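Local coordinates for probable transcriptional repressor protein (Mycobacterium tuberculosis, PDB 4FX0) that probably binds DNA and represses transcription as a redox-sensing dimer of the MarR family, built around a winged helix-turn-helix domain, at residues T34-L39 with Q106-L111; L39-L44 with A60-E65; R71-M76 with V82-G87. All coordinates share one frame; numbering follows the deposited sequence.

Contact 1 (T34-L39 with Q106-L111); sequences TQFSTL and QKAVPL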
ATOM      1  N   THR B  34      -2.240  -1.283  -9.983  1.00 53.03           N
ATOM      2  CA  THR B  34      -2.922  -2.482  -9.511  1.00 55.88           C
ATOM      3  C   THR B  34      -3.409  -3.327 -10.685  1.00 44.16           C
ATOM      4  O   THR B  34      -3.256  -4.548 -10.684  1.00 47.66           O
ATOM      5  CB  THR B  34      -4.113  -2.139  -8.599  1.00 62.11           C
ATOM      6  OG1 THR B  34      -5.107  -1.432  -9.351  1.00 72.34           O
ATOM      7  CG2 THR B  34      -3.658  -1.279  -7.429  1.00 38.58           C
ATOM      8  N   GLN B  35      -3.995  -2.674 -11.684  1.00 42.96           N
ATOM      9  CA  GLN B  35      -4.453  -3.370 -12.886  1.00 46.06           C
ATOM     10  C   GLN B  35      -3.283  -4.059 -13.578  1.00 55.45           C
ATOM     11  O   GLN B  35      -3.312  -5.267 -13.815  1.00 63.64           O
ATOM     12  CB  GLN B  35      -5.138  -2.399 -13.850  1.00 45.11           C
ATOM     13  CG  GLN B  35      -6.505  -1.920 -13.390  1.00 36.61           C
ATOM     14  CD  GLN B  35      -7.024  -0.761 -14.220  1.00 58.55           C
ATOM     15  OE1 GLN B  35      -6.412  -0.374 -15.217  1.00 68.48           O
ATOM     16  NE2 GLN B  35      -8.153  -0.196 -13.809  1.00 52.05           N
ATOM     17  N   PHE B  36      -2.255  -3.281 -13.900  1.00 54.98           N
ATOM     18  CA  PHE B  36      -1.028  -3.827 -14.461  1.00 48.27           C
ATOM     19  C   PHE B  36      -0.576  -5.038 -13.654  1.00 55.02           C
ATOM     20  O   PHE B  36      -0.252  -6.086 -14.214  1.00 58.36           O
ATOM     21  CB  PHE B  36       0.073  -2.764 -14.474  1.00 47.26           C
ATOM     22  CG  PHE B  36       1.454  -3.320 -14.675  1.00 48.70           C
ATOM     23  CD1 PHE B  36       1.947  -3.553 -15.949  1.00 58.07           C
ATOM     24  CD2 PHE B  36       2.262  -3.610 -13.588  1.00 50.09           C
ATOM     25  CE1 PHE B  36       3.220  -4.065 -16.133  1.00 60.56           C
ATOM     26  CE2 PHE B  36       3.535  -4.122 -13.766  1.00 52.65           C
ATOM     27  CZ  PHE B  36       4.014  -4.350 -15.040  1.00 47.98           C
ATOM     28  N   SER B  37      -0.566  -4.887 -12.333  1.00 50.36           N
ATOM     29  CA  SER B  37      -0.148  -5.962 -11.439  1.00 51.55           C
ATOM     30  C   SER B  37      -0.955  -7.234 -11.674  1.00 47.07           C
ATOM     31  O   SER B  37      -0.389  -8.295 -11.936  1.00 43.88           O
ATOM     32  CB  SER B  37      -0.274  -5.527  -9.978  1.00 35.10           C
ATOM     33  OG  SER B  37       0.534  -4.394  -9.710  1.00 59.66           O
ATOM     34  N   THR B  38      -2.277  -7.124 -11.577  1.00 51.43           N
ATOM     35  CA  THR B  38      -3.144  -8.286 -11.737  1.00 56.47           C
ATOM     36  C   THR B  38      -2.916  -8.946 -13.092  1.00 55.26           C
ATOM     37  O   THR B  38      -2.835 -10.170 -13.185  1.00 61.58           O
ATOM     38  CB  THR B  38      -4.636  -7.925 -11.578  1.00 50.32           C
ATOM     39  OG1 THR B  38      -5.058  -7.111 -12.678  1.00 69.07           O
ATOM     40  CG2 THR B  38      -4.872  -7.177 -10.274  1.00 55.93           C
ATOM     41  N   LEU B  39      -2.809  -8.133 -14.139  1.00 47.27           N
ATOM     42  CA  LEU B  39      -2.525  -8.654 -15.471  1.00 49.05           C
ATOM     43  C   LEU B  39      -1.253  -9.483 -15.444  1.00 46.58           C
ATOM     44  O   LEU B  39      -1.259 -10.661 -15.803  1.00 57.49           O
ATOM     45  CB  LEU B  39      -2.369  -7.517 -16.482  1.00 45.97           C
ATOM     46  CG  LEU B  39      -3.642  -6.791 -16.911  1.00 47.97           C
ATOM     47  CD1 LEU B  39      -3.323  -5.778 -17.996  1.00 51.24           C
ATOM     48  CD2 LEU B  39      -4.679  -7.787 -17.395  1.00 43.51           C
ATOM     49  N   GLN B 106       1.928  -5.856 -22.616  1.00 62.72           N
ATOM     50  CA  GLN B 106       3.141  -5.738 -23.418  1.00 64.24           C
ATOM     51  C   GLN B 106       3.569  -4.279 -23.532  1.00 58.23           C
ATOM     52  O   GLN B 106       4.752  -3.956 -23.426  1.00 48.26           O
ATOM     53  CB  GLN B 106       2.912  -6.329 -24.811  1.00 63.97           C
ATOM     54  CG  GLN B 106       4.177  -6.513 -25.635  1.00 65.01           C
ATOM     55  CD  GLN B 106       3.888  -6.998 -27.044  1.00 82.24           C
ATOM     56  OE1 GLN B 106       3.935  -6.222 -27.999  1.00 67.28           O
ATOM     57  NE2 GLN B 106       3.585  -8.285 -27.181  1.00 99.88           N
ATOM     58  N   LYS B 107       2.592  -3.402 -23.743  1.00 54.07           N
ATOM     59  CA  LYS B 107       2.853  -1.974 -23.886  1.00 53.23           C
ATOM     60  C   LYS B 107       3.247  -1.334 -22.558  1.00 54.97           C
ATOM     61  O   LYS B 107       4.056  -0.406 -22.522  1.00 62.97           O
ATOM     62  CB  LYS B 107       1.622  -1.270 -24.463  1.00 57.94           C
ATOM     63  CG  LYS B 107       1.794   0.226 -24.666  1.00 64.89           C
ATOM     64  CD  LYS B 107       0.657   0.796 -25.497  1.00 77.12           C
ATOM     65  CE  LYS B 107       0.898   2.258 -25.837  1.00 83.53           C
ATOM     66  NZ  LYS B 107      -0.121   2.777 -26.791  1.00 93.17           N
ATOM     67  N   ALA B 108       2.672  -1.836 -21.470  1.00 42.95           N
ATOM     68  CA  ALA B 108       2.915  -1.282 -20.143  1.00 49.71           C
ATOM     69  C   ALA B 108       4.291  -1.655 -19.593  1.00 58.90           C
ATOM     70  O   ALA B 108       4.922  -0.862 -18.893  1.00 61.59           O
ATOM     71  CB  ALA B 108       1.822  -1.729 -19.180  1.00 44.09           C
ATOM     72  N   VAL B 109       4.751  -2.860 -19.915  1.00 52.71           N
ATOM     73  CA  VAL B 109       6.017  -3.367 -19.387  1.00 56.82           C
ATOM     74  C   VAL B 109       7.163  -2.352 -19.458  1.00 62.95           C
ATOM     75  O   VAL B 109       7.746  -2.007 -18.431  1.00 57.20           O
ATOM     76  CB  VAL B 109       6.439  -4.687 -20.071  1.00 52.49           C
ATOM     77  CG1 VAL B 109       7.862  -5.056 -19.680  1.00 57.60           C
ATOM     78  CG2 VAL B 109       5.472  -5.803 -19.710  1.00 46.51           C
ATOM     79  N   PRO B 110       7.490  -1.869 -20.669  1.00 65.07           N
ATOM     80  CA  PRO B 110       8.591  -0.905 -20.787  1.00 60.38           C
ATOM     81  C   PRO B 110       8.365   0.340 -19.934  1.00 51.47           C
ATOM     82  O   PRO B 110       9.323   0.890 -19.389  1.00 50.45           O
ATOM     83  CB  PRO B 110       8.583  -0.541 -22.277  1.00 64.74           C
ATOM     84  CG  PRO B 110       7.224  -0.925 -22.770  1.00 54.14           C
ATOM     85  CD  PRO B 110       6.844  -2.126 -21.967  1.00 60.67           C
ATOM     86  N   LEU B 111       7.113   0.773 -19.820  1.00 48.04           N
ATOM     87  CA  LEU B 111       6.777   1.933 -19.003  1.00 47.45           C
ATOM     88  C   LEU B 111       7.030   1.643 -17.528  1.00 51.68           C
ATOM     89  O   LEU B 111       7.592   2.470 -16.810  1.00 57.44           O
ATOM     90  CB  LEU B 111       5.316   2.334 -19.214  1.00 46.71           C
ATOM     91  CG  LEU B 111       4.907   2.654 -20.654  1.00 45.12           C
ATOM     92  CD1 LEU B 111       3.434   3.029 -20.720  1.00 38.89           C
ATOM     93  CD2 LEU B 111       5.773   3.766 -21.218  1.00 39.08           C
TER
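Gln35 O, one residue before the Phe36 that meets Ala108, is gripped by two donors of its own helix. Leu39 N reaches Gln35 O at 2.9 Å in the regular helical bond. The hydroxyl Thr38 OG1 donates to Gln35 O at 2.8 Å, lying in the carbonyl plane and on a lone pair, with a C=O...donor angle of 126°. Gln35 O and its two donors are thus paired within helix 33-45, and the side-chain contact with helix 99-119 is apolar. It rests on Phe36, whose CG stands anti to the backbone N (chi1 164°); this swings the ring off the helix toward 106-111, and Phe36 CD1 lies 3.7 Å from Ala108 CB. Phe36 CE1, the next ring atom, is a little farther from that methyl and lies 4.3 Å from Val109 N, an oblique approach. With a lone CB on the facing side, the second helix can come near: the CA atoms of Phe36 and Ala108 are 7.4 Å apart. Two residues after Ala108, Pro110 has no N-H to offer the preceding turn, and the helix kinks there. The segments bury 99 Å² together, and other groups also meet the ring: Trp112 with planes about 30° apart, Leu26 of helix 7-26, and Phe3 of the second subunit. An aromatic side chain of the DNA-binding domain set against the long helix that leads out of that domain, with the partner subunit beside it, is consistent with the MarR fold, where dimerisation helices and the winged helix-turn-helix meet.

Contact 2 (L39-L44 with A60-E65); sequences LAVISL and ARIGVE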
ATOM      1  N   LEU B  39      -2.809  -8.133 -14.139  1.00 47.27           N
ATOM      2  CA  LEU B  39      -2.525  -8.654 -15.471  1.00 49.05           C
ATOM      3  C   LEU B  39      -1.253  -9.483 -15.444  1.00 46.58           C
ATOM      4  O   LEU B  39      -1.259 -10.661 -15.803  1.00 57.49           O
ATOM      5  CB  LEU B  39      -2.369  -7.517 -16.482  1.00 45.97           C
ATOM      6  CG  LEU B  39      -3.642  -6.791 -16.911  1.00 47.97           C
ATOM      7  CD1 LEU B  39      -3.323  -5.778 -17.996  1.00 51.24           C
ATOM      8  CD2 LEU B  39      -4.679  -7.787 -17.395  1.00 43.51           C
ATOM      9  N   ALA B  40      -0.163  -8.854 -15.016  1.00 35.07           N
ATOM     10  CA  ALA B  40       1.126  -9.522 -14.918  1.00 34.94           C
ATOM     11  C   ALA B  40       0.980 -10.861 -14.205  1.00 44.70           C
ATOM     12  O   ALA B  40       1.476 -11.882 -14.679  1.00 53.98           O
ATOM     13  CB  ALA B  40       2.123  -8.638 -14.188  1.00 35.40           C
ATOM     14  N   VAL B  41       0.289 -10.847 -13.070  1.00 52.50           N
ATOM     15  CA  VAL B  41       0.043 -12.061 -12.299  1.00 55.15           C
ATOM     16  C   VAL B  41      -0.631 -13.126 -13.153  1.00 52.66           C
ATOM     17  O   VAL B  41      -0.220 -14.287 -13.156  1.00 46.37           O
ATOM     18  CB  VAL B  41      -0.850 -11.780 -11.074  1.00 54.62           C
ATOM     19  CG1 VAL B  41      -1.342 -13.083 -10.463  1.00 49.59           C
ATOM     20  CG2 VAL B  41      -0.101 -10.943 -10.046  1.00 52.64           C
ATOM     21  N   ILE B  42      -1.672 -12.721 -13.873  1.00 57.21           N
ATOM     22  CA  ILE B  42      -2.426 -13.636 -14.724  1.00 50.78           C
ATOM     23  C   ILE B  42      -1.564 -14.176 -15.860  1.00 42.61           C
ATOM     24  O   ILE B  42      -1.562 -15.376 -16.133  1.00 42.33           O
ATOM     25  CB  ILE B  42      -3.681 -12.957 -15.306  1.00 56.62           C
ATOM     26  CG1 ILE B  42      -4.630 -12.549 -14.176  1.00 59.39           C
ATOM     27  CG2 ILE B  42      -4.383 -13.886 -16.282  1.00 60.22           C
ATOM     28  CD1 ILE B  42      -5.852 -11.794 -14.647  1.00 61.09           C
ATOM     29  N   SER B  43      -0.828 -13.287 -16.518  1.00 36.18           N
ATOM     30  CA  SER B  43       0.065 -13.689 -17.597  1.00 50.17           C
ATOM     31  C   SER B  43       1.113 -14.671 -17.087  1.00 53.40           C
ATOM     32  O   SER B  43       1.606 -15.514 -17.837  1.00 69.50           O
ATOM     33  CB  SER B  43       0.747 -12.467 -18.215  1.00 61.23           C
ATOM     34  OG  SER B  43       1.546 -11.789 -17.260  1.00 71.06           O
ATOM     35  N   LEU B  44       1.449 -14.553 -15.806  1.00 47.66           N
ATOM     36  CA  LEU B  44       2.429 -15.431 -15.180  1.00 56.31           C
ATOM     37  C   LEU B  44       1.859 -16.811 -14.892  1.00 58.88           C
ATOM     38  O   LEU B  44       2.516 -17.824 -15.127  1.00 57.99           O
ATOM     39  CB  LEU B  44       2.921 -14.825 -13.864  1.00 71.81           C
ATOM     40  CG  LEU B  44       3.956 -13.703 -13.909  1.00 76.37           C
ATOM     41  CD1 LEU B  44       4.119 -13.099 -12.524  1.00 85.52           C
ATOM     42  CD2 LEU B  44       5.285 -14.221 -14.434  1.00 63.55           C
ATOM     43  N   ALA B  60      -4.720 -11.125  -2.444  1.00 63.73           N
ATOM     44  CA  ALA B  60      -3.554 -11.249  -1.580  1.00 68.31           C
ATOM     45  C   ALA B  60      -2.256 -11.193  -2.383  1.00 72.68           C
ATOM     46  O   ALA B  60      -1.298 -10.531  -1.985  1.00 77.65           O
ATOM     47  CB  ALA B  60      -3.628 -12.538  -0.773  1.00 62.58           C
ATOM     48  N   ARG B  61      -2.231 -11.888  -3.517  1.00 70.77           N
ATOM     49  CA  ARG B  61      -1.041 -11.927  -4.363  1.00 63.23           C
ATOM     50  C   ARG B  61      -0.632 -10.541  -4.854  1.00 68.80           C
ATOM     51  O   ARG B  61       0.556 -10.234  -4.929  1.00 80.53           O
ATOM     52  CB  ARG B  61      -1.240 -12.881  -5.548  1.00 54.61           C
ATOM     53  CG  ARG B  61      -0.508 -14.208  -5.390  1.00 67.82           C
ATOM     54  CD  ARG B  61      -0.992 -15.264  -6.376  1.00 81.21           C
ATOM     55  NE  ARG B  61      -0.474 -15.069  -7.728  1.00 76.68           N
ATOM     56  CZ  ARG B  61       0.740 -15.438  -8.123  1.00 76.07           C
ATOM     57  NH1 ARG B  61       1.572 -16.008  -7.265  1.00 91.45           N
ATOM     58  NH2 ARG B  61       1.128 -15.231  -9.374  1.00 59.18           N
ATOM     59  N   ILE B  62      -1.613  -9.708  -5.187  1.00 65.33           N
ATOM     60  CA  ILE B  62      -1.331  -8.352  -5.648  1.00 64.17           C
ATOM     61  C   ILE B  62      -1.169  -7.393  -4.464  1.00 62.09           C
ATOM     62  O   ILE B  62      -0.662  -6.278  -4.613  1.00 53.39           O
ATOM     63  CB  ILE B  62      -2.409  -7.843  -6.641  1.00 58.36           C
ATOM     64  CG1 ILE B  62      -2.309  -8.592  -7.972  1.00 60.86           C
ATOM     65  CG2 ILE B  62      -2.256  -6.356  -6.902  1.00 78.23           C
ATOM     66  CD1 ILE B  62      -3.029  -9.916  -7.994  1.00 71.96           C
ATOM     67  N   GLY B  63      -1.588  -7.842  -3.284  1.00 61.03           N
ATOM     68  CA  GLY B  63      -1.437  -7.059  -2.070  1.00 48.59           C
ATOM     69  C   GLY B  63      -2.547  -6.046  -1.872  1.00 54.29           C
ATOM     70  O   GLY B  63      -2.326  -4.973  -1.310  1.00 47.74           O
ATOM     71  N   VAL B  64      -3.745  -6.389  -2.336  1.00 52.24           N
ATOM     72  CA  VAL B  64      -4.903  -5.513  -2.195  1.00 55.03           C
ATOM     73  C   VAL B  64      -6.051  -6.236  -1.495  1.00 65.87           C
ATOM     74  O   VAL B  64      -5.941  -7.417  -1.163  1.00 66.13           O
ATOM     75  CB  VAL B  64      -5.394  -5.004  -3.565  1.00 53.65           C
ATOM     76  CG1 VAL B  64      -4.270  -4.289  -4.300  1.00 45.93           C
ATOM     77  CG2 VAL B  64      -5.934  -6.156  -4.399  1.00 59.50           C
ATOM     78  N   GLU B  65      -7.149  -5.521  -1.271  1.00 71.42           N
ATOM     79  CA  GLU B  65      -8.342  -6.113  -0.672  1.00 80.91           C
ATOM     80  C   GLU B  65      -9.237  -6.734  -1.739  1.00 77.70           C
ATOM     81  O   GLU B  65      -9.211  -6.320  -2.899  1.00 90.03           O
ATOM     82  CB  GLU B  65      -9.127  -5.064   0.117  1.00 92.88           C
ATOM     83  CG  GLU B  65      -8.415  -4.553   1.353  1.00103.54           C
ATOM     84  CD  GLU B  65      -9.246  -3.557   2.136  1.00122.57           C
ATOM     85  OE1 GLU B  65     -10.240  -3.042   1.580  1.00118.25           O
ATOM     86  OE2 GLU B  65      -8.908  -3.293   3.310  1.00138.31           O
TER
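Val41 and Ile62 mark the nearest backbone approach, their CA atoms 7.7 Å apart, where helix 33-45 passes the last turn of helix 55-62. That helix ends in a Schellman motif: Gly63, with positive phi (84°), is the C-prime residue, and Gly63 N makes a weak bond to Ala60 O. The positive phi is a backbone shape that glycine adopts easily. Two residues on, Glu65 stands at the N-cap of helix 66-78, so 63-65 forms the turn between two successive helices, the helix-turn-helix of the MarR family, with helix 33-45 packed against it. Val41 faces the end of helix 55-62 with both branches, each meeting a different residue. Val41 CG1, held anti to the backbone N (chi1 168°), comes to the edge of the Arg61 guanidinium near its plane, 3.4 Å from Arg61 NH2 and 3.5 Å from Arg61 NE. The bend at chi3 of Arg61 turns the edge of the group to the valine. As Arg61 also touches a crystal neighbour, its pose in solution may differ. CG2 of Val41 instead meets the end of Ile62, 3.7 Å from CD1 and 3.8 Å from CG1; the isoleucine leaves its backbone at an angle to helix 33-45, and its tip does the touching. Ile62 is buried further by Ser37 and Thr38 of helix 33-45 and by Arg12 of the second subunit. Within helix 33-45, Ala40 O accepts both Leu44 N and, at 2.6 Å, Ser43 OG, the two donors arriving from one face of the carbonyl plane.

Contact 3 (R71-M76 with V82-G87); sequences RNLEVM and VRVMAG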
ATOM      1  N   ARG B  71     -13.563  -5.037  -7.844  1.00 65.87           N
ATOM      2  CA  ARG B  71     -14.004  -3.834  -8.542  1.00 68.24           C
ATOM      3  C   ARG B  71     -13.100  -3.544  -9.735  1.00 62.30           C
ATOM      4  O   ARG B  71     -13.573  -3.209 -10.821  1.00 68.94           O
ATOM      5  CB  ARG B  71     -14.041  -2.630  -7.594  1.00 62.50           C
ATOM      6  CG  ARG B  71     -13.143  -1.477  -8.026  1.00 71.08           C
ATOM      7  CD  ARG B  71     -13.452  -0.198  -7.264  1.00 81.77           C
ATOM      8  NE  ARG B  71     -12.399   0.158  -6.317  1.00 93.16           N
ATOM      9  CZ  ARG B  71     -12.473  -0.041  -5.005  1.00107.40           C
ATOM     10  NH1 ARG B  71     -13.556  -0.594  -4.475  1.00103.69           N
ATOM     11  NH2 ARG B  71     -11.465   0.318  -4.221  1.00 69.11           N
ATOM     12  N   ASN B  72     -11.794  -3.678  -9.525  1.00 55.33           N
ATOM     13  CA  ASN B  72     -10.826  -3.470 -10.593  1.00 68.43           C
ATOM     14  C   ASN B  72     -10.939  -4.540 -11.666  1.00 57.95           C
ATOM     15  O   ASN B  72     -10.913  -4.246 -12.857  1.00 65.98           O
ATOM     16  CB  ASN B  72      -9.404  -3.427 -10.034  1.00 79.51           C
ATOM     17  CG  ASN B  72      -8.988  -2.031  -9.617  1.00 80.57           C
ATOM     18  OD1 ASN B  72      -9.219  -1.062 -10.340  1.00 82.40           O
ATOM     19  ND2 ASN B  72      -8.376  -1.921  -8.445  1.00 83.51           N
ATOM     20  N   LEU B  73     -11.068  -5.789 -11.235  1.00 52.25           N
ATOM     21  CA  LEU B  73     -11.235  -6.888 -12.170  1.00 61.14           C
ATOM     22  C   LEU B  73     -12.455  -6.641 -13.050  1.00 61.66           C
ATOM     23  O   LEU B  73     -12.465  -6.999 -14.228  1.00 70.01           O
ATOM     24  CB  LEU B  73     -11.382  -8.210 -11.423  1.00 70.42           C
ATOM     25  CG  LEU B  73     -11.045  -9.450 -12.250  1.00 61.91           C
ATOM     26  CD1 LEU B  73      -9.619  -9.357 -12.771  1.00 56.60           C
ATOM     27  CD2 LEU B  73     -11.238 -10.708 -11.424  1.00 49.03           C
ATOM     28  N   GLU B  74     -13.481  -6.023 -12.472  1.00 60.17           N
ATOM     29  CA  GLU B  74     -14.695  -5.701 -13.214  1.00 63.93           C
ATOM     30  C   GLU B  74     -14.419  -4.679 -14.311  1.00 64.57           C
ATOM     31  O   GLU B  74     -14.728  -4.915 -15.479  1.00 64.13           O
ATOM     32  CB  GLU B  74     -15.790  -5.182 -12.281  1.00 70.86           C
ATOM     33  CG  GLU B  74     -17.022  -6.074 -12.213  1.00 85.65           C
ATOM     34  CD  GLU B  74     -17.559  -6.447 -13.586  1.00 82.91           C
ATOM     35  OE1 GLU B  74     -17.462  -7.636 -13.959  1.00 65.87           O
ATOM     36  OE2 GLU B  74     -18.084  -5.558 -14.291  1.00 84.83           O
ATOM     37  N   VAL B  75     -13.840  -3.544 -13.932  1.00 65.15           N
ATOM     38  CA  VAL B  75     -13.521  -2.505 -14.905  1.00 74.69           C
ATOM     39  C   VAL B  75     -12.582  -3.054 -15.973  1.00 80.33           C
ATOM     40  O   VAL B  75     -12.593  -2.600 -17.117  1.00 90.25           O
ATOM     41  CB  VAL B  75     -12.901  -1.251 -14.243  1.00 71.18           C
ATOM     42  CG1 VAL B  75     -11.645  -1.612 -13.473  1.00 62.42           C
ATOM     43  CG2 VAL B  75     -12.599  -0.186 -15.290  1.00 72.62           C
ATOM     44  N   MET B  76     -11.780  -4.045 -15.597  1.00 69.30           N
ATOM     45  CA  MET B  76     -10.835  -4.657 -16.525  1.00 58.87           C
ATOM     46  C   MET B  76     -11.531  -5.567 -17.530  1.00 57.08           C
ATOM     47  O   MET B  76     -11.303  -5.458 -18.734  1.00 63.67           O
ATOM     48  CB  MET B  76      -9.759  -5.434 -15.766  1.00 71.45           C
ATOM     49  CG  MET B  76      -8.911  -4.573 -14.850  1.00 76.64           C
ATOM     50  SD  MET B  76      -7.714  -5.547 -13.925  1.00 59.02           S
ATOM     51  CE  MET B  76      -6.534  -5.924 -15.215  1.00 45.44           C
ATOM     52  N   VAL B  82      -9.489  -8.694 -19.675  1.00 62.57           N
ATOM     53  CA  VAL B  82      -9.569 -10.023 -19.091  1.00 53.36           C
ATOM     54  C   VAL B  82     -10.940 -10.635 -19.343  1.00 53.78           C
ATOM     55  O   VAL B  82     -11.933  -9.922 -19.487  1.00 57.14           O
ATOM     56  CB  VAL B  82      -9.305  -9.988 -17.574  1.00 45.53           C
ATOM     57  CG1 VAL B  82      -7.891  -9.507 -17.296  1.00 41.90           C
ATOM     58  CG2 VAL B  82     -10.322  -9.096 -16.879  1.00 46.38           C
ATOM     59  N   ARG B  83     -10.984 -11.960 -19.403  1.00 64.38           N
ATOM     60  CA  ARG B  83     -12.235 -12.675 -19.598  1.00 73.54           C
ATOM     61  C   ARG B  83     -12.489 -13.542 -18.370  1.00 72.33           C
ATOM     62  O   ARG B  83     -11.712 -14.448 -18.069  1.00 66.24           O
ATOM     63  CB  ARG B  83     -12.165 -13.526 -20.869  1.00 87.44           C
ATOM     64  CG  ARG B  83     -13.508 -14.020 -21.382  1.00101.28           C
ATOM     65  CD  ARG B  83     -13.378 -14.640 -22.767  1.00112.20           C
ATOM     66  NE  ARG B  83     -12.314 -15.639 -22.824  1.00124.46           N
ATOM     67  CZ  ARG B  83     -11.108 -15.422 -23.341  1.00134.35           C
ATOM     68  NH1 ARG B  83     -10.807 -14.238 -23.857  1.00136.61           N
ATOM     69  NH2 ARG B  83     -10.203 -16.392 -23.347  1.00137.10           N
ATOM     70  N   VAL B  84     -13.570 -13.248 -17.654  1.00 82.11           N
ATOM     71  CA  VAL B  84     -13.850 -13.926 -16.392  1.00 83.67           C
ATOM     72  C   VAL B  84     -15.154 -14.714 -16.412  1.00 90.13           C
ATOM     73  O   VAL B  84     -16.244 -14.142 -16.456  1.00 97.03           O
ATOM     74  CB  VAL B  84     -13.885 -12.933 -15.214  1.00 77.79           C
ATOM     75  CG1 VAL B  84     -14.264 -13.653 -13.927  1.00 71.80           C
ATOM     76  CG2 VAL B  84     -12.541 -12.240 -15.068  1.00 79.08           C
ATOM     77  N   MET B  85     -15.024 -16.035 -16.370  1.00 96.41           N
ATOM     78  CA  MET B  85     -16.167 -16.929 -16.281  1.00 96.71           C
ATOM     79  C   MET B  85     -16.071 -17.703 -14.973  1.00 84.26           C
ATOM     80  O   MET B  85     -15.121 -17.522 -14.212  1.00 81.96           O
ATOM     81  CB  MET B  85     -16.167 -17.892 -17.464  1.00 95.55           C
ATOM     82  CG  MET B  85     -16.137 -17.196 -18.811  1.00 95.30           C
ATOM     83  SD  MET B  85     -17.703 -16.384 -19.162  1.00140.54           S
ATOM     84  CE  MET B  85     -18.802 -17.794 -19.092  1.00122.14           C
ATOM     85  N   ALA B  86     -17.048 -18.561 -14.707  1.00 85.72           N
ATOM     86  CA  ALA B  86     -17.017 -19.385 -13.505  1.00 77.91           C
ATOM     87  C   ALA B  86     -16.005 -20.517 -13.662  1.00 78.57           C
ATOM     88  O   ALA B  86     -15.654 -20.894 -14.781  1.00 90.02           O
ATOM     89  CB  ALA B  86     -18.398 -19.937 -13.197  1.00 65.88           C
ATOM     90  N   GLY B  87     -15.540 -21.054 -12.539  1.00 67.09           N
ATOM     91  CA  GLY B  87     -14.552 -22.117 -12.557  1.00 79.44           C
ATOM     92  C   GLY B  87     -15.163 -23.488 -12.767  1.00 90.35           C
ATOM     93  O   GLY B  87     -14.450 -24.488 -12.852  1.00 64.34           O
TER
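Leu73 carries its CG anti to the backbone N (chi1 -158°), and a second torsion of 58° turns the fork so that each methyl meets a different valine of strand 82-86. Leu73 CD1 lies 4.2 Å from Val82 CG2, the two side chains crossing at about a right angle, while Leu73 CD2 meets Val84 CG2, also at 4.2 Å. Val82 places CG2 between its own backbone N and carbonyl carbon, and from there this one methyl serves both helix residues: besides Leu73, Val82 CG2 comes 3.9 Å from Met76 CB and 3.8 Å from Met76 C. The segments are nearest at this end, with the CA atoms of Met76 and Val82 6.1 Å apart, and they diverge along the strand. The axes of helical segment 71-76 and strand 82-86 approach to 8.5 Å with N-to-C directions 115° apart. Alternation along the strand sorts its side chains: Val82 and Val84 point toward helix 66-78, whereas Arg83 points away and makes a salt bridge with Glu96 of the adjoining strand 93-97. Leu39 of helix 33-45 reaches both Met76 and Val82, which extends the apolar patch inward. The geometry is consistent with the recognition helix of a winged helix-turn-helix resting on the first strand of the wing. Every side-chain contact here is carbon on carbon, which implies that this contact relies on apolar burial, with no polar bond between the two segments.

All three contacts lie in the MarR-type region and gather round helix 33-45. Contacts 1 and 2 use it directly and share Leu39, while contact 3 touches it through Met76 and Val82. Their centres are 11 Å (1 to 2), 13 Å (2 to 3) and 16 Å (1 to 3) apart. Along the chain, contact 2 starts at the shared Leu39 and closes before contact 3 opens; contact 3 lies wholly between 34-39 and 106-111, the latter on helix 99-119. Helices 55-62 and 66-78 follow each other, and strand 82-86 starts the wing. Contacts 1 and 2 also touch the second subunit, so helix 33-45 physically links the dimer interface to the probable DNA-reading elements.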